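Local structure of rhamnonate dehydratase (Gibberella zeae PH-1, 3FXG) at residues Q344-N349 against L357-D362; S331-I336 against P383-T388. The protein probably dehydrates rhamnonate, an acid sugar, in a magnesium-dependent reaction of the enolase superfamily. One frame throughout, in Å; residues are numbered along the deposited sequence.

Contact 1: residues Q344-N349 against L357-D362; sequences QEYLAN and LPVFGD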
loop_
_atom_site.group_PDB
_atom_site.type_symbol
_atom_site.label_atom_id
_atom_site.label_comp_id
_atom_site.label_asym_id
_atom_site.label_seq_id
_atom_site.Cartn_x
_atom_site.Cartn_y
_atom_site.Cartn_z
ATOM N N GLN A 344 25.720 2.578 -25.964
ATOM C CA GLN A 344 25.611 1.235 -26.498
ATOM C C GLN A 344 26.635 0.254 -25.952
ATOM O O GLN A 344 27.736 0.631 -25.556
ATOM C CB GLN A 344 25.747 1.307 -28.021
ATOM C CG GLN A 344 25.879 -0.033 -28.691
ATOM C CD GLN A 344 24.559 -0.584 -29.151
ATOM O OE1 GLN A 344 24.395 -1.794 -29.281
ATOM N NE2 GLN A 344 23.611 0.301 -29.423
ATOM N N GLU A 345 26.258 -1.018 -25.946
ATOM C CA GLU A 345 27.149 -2.066 -25.490
ATOM C C GLU A 345 27.795 -2.751 -26.687
ATOM O O GLU A 345 27.180 -2.890 -27.745
ATOM C CB GLU A 345 26.388 -3.128 -24.695
ATOM C CG GLU A 345 27.175 -4.428 -24.539
ATOM C CD GLU A 345 26.403 -5.529 -23.833
ATOM O OE1 GLU A 345 25.206 -5.708 -24.137
ATOM O OE2 GLU A 345 27.003 -6.228 -22.985
ATOM N N TYR A 346 29.046 -3.152 -26.521
ATOM C CA TYR A 346 29.729 -3.903 -27.556
ATOM C C TYR A 346 30.332 -5.094 -26.841
ATOM O O TYR A 346 31.158 -4.935 -25.941
ATOM C CB TYR A 346 30.840 -3.114 -28.240
ATOM C CG TYR A 346 31.189 -3.753 -29.564
ATOM C CD1 TYR A 346 30.380 -3.550 -30.682
ATOM C CD2 TYR A 346 32.270 -4.626 -29.682
ATOM C CE1 TYR A 346 30.629 -4.198 -31.885
ATOM C CE2 TYR A 346 32.532 -5.288 -30.886
ATOM C CZ TYR A 346 31.704 -5.065 -31.983
ATOM O OH TYR A 346 31.934 -5.696 -33.183
ATOM N N LEU A 347 29.887 -6.283 -27.225
ATOM C CA LEU A 347 30.368 -7.513 -26.620
ATOM C C LEU A 347 31.663 -7.912 -27.312
ATOM O O LEU A 347 31.644 -8.331 -28.468
ATOM C CB LEU A 347 29.307 -8.607 -26.777
ATOM C CG LEU A 347 29.464 -9.937 -26.034
ATOM C CD1 LEU A 347 28.187 -10.756 -26.196
ATOM C CD2 LEU A 347 30.663 -10.701 -26.571
ATOM N N ALA A 348 32.784 -7.765 -26.610
ATOM C CA ALA A 348 34.088 -8.115 -27.170
ATOM C C ALA A 348 34.022 -9.531 -27.727
ATOM O O ALA A 348 33.916 -10.501 -26.979
ATOM C CB ALA A 348 35.166 -8.023 -26.099
ATOM N N ASN A 349 34.087 -9.646 -29.046
ATOM C CA ASN A 349 34.002 -10.949 -29.683
ATOM C C ASN A 349 35.357 -11.573 -30.005
ATOM O O ASN A 349 35.428 -12.604 -30.672
ATOM C CB ASN A 349 33.144 -10.842 -30.938
ATOM C CG ASN A 349 33.690 -9.850 -31.923
ATOM O OD1 ASN A 349 34.025 -8.719 -31.562
ATOM N ND2 ASN A 349 33.782 -10.261 -33.179
ATOM N N LEU A 357 35.958 -7.210 -32.950
ATOM C CA LEU A 357 35.731 -7.883 -34.221
ATOM C C LEU A 357 34.234 -7.843 -34.524
ATOM O O LEU A 357 33.425 -7.587 -33.631
ATOM C CB LEU A 357 36.221 -9.331 -34.140
ATOM C CG LEU A 357 37.710 -9.524 -33.829
ATOM C CD1 LEU A 357 38.017 -11.009 -33.686
ATOM C CD2 LEU A 357 38.551 -8.906 -34.938
ATOM N N PRO A 358 33.845 -8.089 -35.785
ATOM C CA PRO A 358 32.426 -8.070 -36.170
ATOM C C PRO A 358 31.559 -8.916 -35.240
ATOM O O PRO A 358 31.931 -10.031 -34.882
ATOM C CB PRO A 358 32.450 -8.619 -37.593
ATOM C CG PRO A 358 33.771 -8.133 -38.109
ATOM C CD PRO A 358 34.698 -8.408 -36.945
ATOM N N VAL A 359 30.402 -8.384 -34.855
ATOM C CA VAL A 359 29.499 -9.107 -33.965
ATOM C C VAL A 359 28.929 -10.345 -34.648
ATOM O O VAL A 359 28.745 -11.385 -34.016
ATOM C CB VAL A 359 28.317 -8.220 -33.499
ATOM C CG1 VAL A 359 28.837 -6.944 -32.849
ATOM C CG2 VAL A 359 27.416 -7.892 -34.672
ATOM N N PHE A 360 28.655 -10.233 -35.944
ATOM C CA PHE A 360 28.092 -11.348 -36.696
ATOM C C PHE A 360 29.143 -12.107 -37.502
ATOM O O PHE A 360 28.814 -12.850 -38.427
ATOM C CB PHE A 360 26.976 -10.844 -37.619
ATOM C CG PHE A 360 25.875 -10.115 -36.895
ATOM C CD1 PHE A 360 25.217 -10.708 -35.819
ATOM C CD2 PHE A 360 25.493 -8.837 -37.286
ATOM C CE1 PHE A 360 24.194 -10.038 -35.144
ATOM C CE2 PHE A 360 24.472 -8.156 -36.618
ATOM C CZ PHE A 360 23.821 -8.759 -35.545
ATOM N N GLY A 361 30.411 -11.920 -37.144
ATOM C CA GLY A 361 31.483 -12.618 -37.834
ATOM C C GLY A 361 31.634 -12.288 -39.307
ATOM O O GLY A 361 31.498 -11.133 -39.709
ATOM N N ASP A 362 31.905 -13.309 -40.119
ATOM C CA ASP A 362 32.099 -13.113 -41.552
ATOM C C ASP A 362 30.829 -13.205 -42.396
ATOM O O ASP A 362 30.900 -13.325 -43.618
ATOM C CB ASP A 362 33.142 -14.107 -42.075
ATOM C CG ASP A 362 32.653 -15.544 -42.045
ATOM O OD1 ASP A 362 31.671 -15.835 -41.329
ATOM O OD2 ASP A 362 33.263 -16.388 -42.735
#

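Contact 2: residues S331-I336 against P383-T388; sequences SYHFQI and PGFGLT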
loop_
_atom_site.group_PDB
_atom_site.type_symbol
_atom_site.label_atom_id
_atom_site.label_comp_id
_atom_site.label_asym_id
_atom_site.label_seq_id
_atom_site.Cartn_x
_atom_site.Cartn_y
_atom_site.Cartn_z
ATOM N N SER A 331 20.839 -2.556 -33.128
ATOM C CA SER A 331 20.762 -1.744 -31.925
ATOM C C SER A 331 21.329 -0.348 -32.177
ATOM O O SER A 331 20.848 0.629 -31.608
ATOM C CB SER A 331 21.504 -2.422 -30.770
ATOM O OG SER A 331 22.808 -2.815 -31.159
ATOM N N TYR A 332 22.336 -0.242 -33.042
ATOM C CA TYR A 332 22.924 1.065 -33.327
ATOM C C TYR A 332 21.887 2.033 -33.885
ATOM O O TYR A 332 21.788 3.175 -33.438
ATOM C CB TYR A 332 24.087 0.949 -34.326
ATOM C CG TYR A 332 25.145 -0.058 -33.933
ATOM C CD1 TYR A 332 25.301 -0.455 -32.605
ATOM C CD2 TYR A 332 25.991 -0.621 -34.893
ATOM C CE1 TYR A 332 26.264 -1.385 -32.241
ATOM C CE2 TYR A 332 26.961 -1.554 -34.536
ATOM C CZ TYR A 332 27.088 -1.930 -33.209
ATOM O OH TYR A 332 28.028 -2.863 -32.841
ATOM N N HIS A 333 21.108 1.574 -34.860
ATOM C CA HIS A 333 20.099 2.431 -35.467
ATOM C C HIS A 333 19.043 2.859 -34.459
ATOM O O HIS A 333 18.478 3.947 -34.561
ATOM C CB HIS A 333 19.437 1.724 -36.652
ATOM C CG HIS A 333 20.251 1.763 -37.910
ATOM N ND1 HIS A 333 21.403 1.024 -38.079
ATOM C CD2 HIS A 333 20.069 2.444 -39.067
ATOM C CE1 HIS A 333 21.894 1.246 -39.286
ATOM N NE2 HIS A 333 21.103 2.103 -39.906
ATOM N N PHE A 334 18.787 2.001 -33.481
ATOM C CA PHE A 334 17.806 2.310 -32.455
ATOM C C PHE A 334 18.373 3.310 -31.448
ATOM O O PHE A 334 17.759 4.341 -31.176
ATOM C CB PHE A 334 17.384 1.030 -31.731
ATOM C CG PHE A 334 16.454 1.271 -30.582
ATOM C CD1 PHE A 334 15.135 1.643 -30.803
ATOM C CD2 PHE A 334 16.910 1.155 -29.272
ATOM C CE1 PHE A 334 14.280 1.900 -29.735
ATOM C CE2 PHE A 334 16.062 1.412 -28.198
ATOM C CZ PHE A 334 14.747 1.785 -28.433
ATOM N N GLN A 335 19.546 3.003 -30.900
ATOM C CA GLN A 335 20.183 3.869 -29.908
ATOM C C GLN A 335 20.432 5.297 -30.361
ATOM O O GLN A 335 20.347 6.233 -29.569
ATOM C CB GLN A 335 21.523 3.278 -29.453
ATOM C CG GLN A 335 21.415 2.079 -28.535
ATOM C CD GLN A 335 20.376 2.272 -27.449
ATOM O OE1 GLN A 335 19.177 2.194 -27.712
ATOM N NE2 GLN A 335 20.827 2.534 -26.225
ATOM N N ILE A 336 20.748 5.469 -31.637
ATOM C CA ILE A 336 21.045 6.793 -32.165
ATOM C C ILE A 336 19.795 7.647 -32.392
ATOM O O ILE A 336 19.897 8.857 -32.579
ATOM C CB ILE A 336 21.809 6.668 -33.511
ATOM C CG1 ILE A 336 22.604 7.941 -33.796
ATOM C CG2 ILE A 336 20.829 6.400 -34.644
ATOM C CD1 ILE A 336 23.790 8.125 -32.876
ATOM N N PRO A 383 21.581 2.117 -46.938
ATOM C CA PRO A 383 20.191 1.651 -47.001
ATOM C C PRO A 383 19.856 0.578 -45.961
ATOM O O PRO A 383 20.639 -0.342 -45.735
ATOM C CB PRO A 383 20.071 1.132 -48.431
ATOM C CG PRO A 383 21.024 2.018 -49.184
ATOM C CD PRO A 383 22.216 2.044 -48.266
ATOM N N GLY A 384 18.688 0.704 -45.335
ATOM C CA GLY A 384 18.275 -0.267 -44.334
ATOM C C GLY A 384 19.226 -0.316 -43.155
ATOM O O GLY A 384 19.588 0.725 -42.608
ATOM N N PHE A 385 19.627 -1.521 -42.756
ATOM C CA PHE A 385 20.554 -1.676 -41.642
ATOM C C PHE A 385 22.001 -1.647 -42.128
ATOM O O PHE A 385 22.932 -1.858 -41.352
ATOM C CB PHE A 385 20.258 -2.970 -40.869
ATOM C CG PHE A 385 19.067 -2.859 -39.947
ATOM C CD1 PHE A 385 19.082 -1.964 -38.878
ATOM C CD2 PHE A 385 17.927 -3.628 -40.157
ATOM C CE1 PHE A 385 17.980 -1.835 -38.035
ATOM C CE2 PHE A 385 16.814 -3.507 -39.318
ATOM C CZ PHE A 385 16.841 -2.610 -38.258
ATOM N N GLY A 386 22.170 -1.379 -43.419
ATOM C CA GLY A 386 23.493 -1.261 -44.016
ATOM C C GLY A 386 24.430 -2.452 -44.017
ATOM O O GLY A 386 25.640 -2.283 -44.187
ATOM N N LEU A 387 23.893 -3.654 -43.845
ATOM C CA LEU A 387 24.727 -4.849 -43.834
ATOM C C LEU A 387 24.654 -5.573 -45.172
ATOM O O LEU A 387 23.570 -5.846 -45.683
ATOM C CB LEU A 387 24.290 -5.787 -42.708
ATOM C CG LEU A 387 24.498 -5.246 -41.293
ATOM C CD1 LEU A 387 23.803 -6.149 -40.288
ATOM C CD2 LEU A 387 25.985 -5.151 -40.993
ATOM N N THR A 388 25.817 -5.876 -45.736
ATOM C CA THR A 388 25.884 -6.563 -47.017
ATOM C C THR A 388 26.429 -7.971 -46.819
ATOM O O THR A 388 27.523 -8.159 -46.286
ATOM C CB THR A 388 26.788 -5.803 -47.998
ATOM O OG1 THR A 388 28.116 -5.745 -47.470
ATOM C CG2 THR A 388 26.287 -4.389 -48.189
#

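Contact 1: residues Q344-N349 against L357-D362
Tyr346 and Asn349 both reach Leu357, where the chain comes back after leaving the end of strand 344-347. One link is backbone to side chain: Leu357 N donates to Asn349 OD1 over 2.8 Å, with the donor tilted out of the amide's carbonyl plane. The N-H...O angle is a bent 143°. CG of Asn349 sits between its own backbone N and carbonyl carbon (chi1 59°), which places OD1 within reach of Leu357 N. The amide is, however, modelled too close to Leu357, so its exact placement is uncertain. Tyr346 OH donates to Leu357 O, which lies at the edge of the phenol ring and in its plane; the modelled separation is very short, and the position of that oxygen is equally unsure. Beside this bond Val359 CG1 packs obliquely against the phenol, 3.4 Å from Tyr346 CE1. With CG anti to the backbone N, the ring of Tyr346 extends toward Leu357.

Further out, Glu367 receives hydrogen bonds from the backbone N atoms of Val359 and Phe360, holding the type I turn Pro358-Gly361, whose closing bond from Gly361 N to Pro358 O is weak at 3.3 Å. On the strand side, Tyr346 is hydrogen-bonded through its backbone to Tyr167 and Thr169 of parallel strand 163-169. A loop thus folds back on a strand's C-terminal end, the catalytic end in enolase-superfamily barrels, with the side chain of Tyr346 about 12 Å from the bound magnesium ion.

Contact 2: residues S331-I336 against P383-T388
His333, on helix 329-335, faces the turn Pro383-Gly386 and supplies every close approach to it. Earlier on the helix, Ser331 has its CB directed away from the turn, and its OG is hydrogen-bonded to the carbonyls of Ala326 and Gly328. Tyr332 then packs on strand 344-347, on another side of the helix. At His333 the CB points at the turn, and the imidazole lies with one face under the edge of Phe385: CD1 stands 3.8 Å above the imidazole plane, offset toward its rim, and is 3.9 Å from His333 ND1. A centroid separation of 5.4 Å and an interplanar angle of 83° define a T-shaped (edge-to-face) pair in which the phenyl supplies the edge. In His333 CG is anti to the carbonyl carbon (chi1 -80°), which leaves ND1 beside the preceding turn of helix, where it is hydrogen-bonded to Pro329 O; that bond should restrict rotation of the ring. Farther round the imidazole, His333 NE2 comes within 3.4 Å of Gly384 O, and His333 CE1 is 3.9 Å from Phe385 O, so backbone as well as ring meets the histidine. Next in sequence, Phe334 carries the helix's packing to helix 305-316.

The opposing segment is shaped by a type II' turn, closed by Gly386 N to Pro383 O at 3.0 Å, with Gly384 at positive phi (61°). Phe385 N is hydrogen-bonded to Asp142, and its ring also touches Leu138 and Trp141. The result is a buried aromatic T-pair joining helix 329-335 of the barrel domain to the type II' turn that packs on helix 128-148.

How the contacts relate
Of the four segments, 331-336 on helix 329-335 comes first from the N terminus and carries the earlier half of contact 2; the chain then enters strand 344-347, the earlier half of contact 1. A short loop without helix or strand returns at 357-362 to close contact 1. Only after strand 374-376 does 383-388 come back to the helix and close contact 2, so the smaller loop lies wholly within the larger one. Their centres are 14 Å apart, and helix and strand touch directly: Tyr332 packs on Tyr346. Contact 1 ties the strand's end to its following loop, while contact 2 joins the helix to the turn beside helix 128-148.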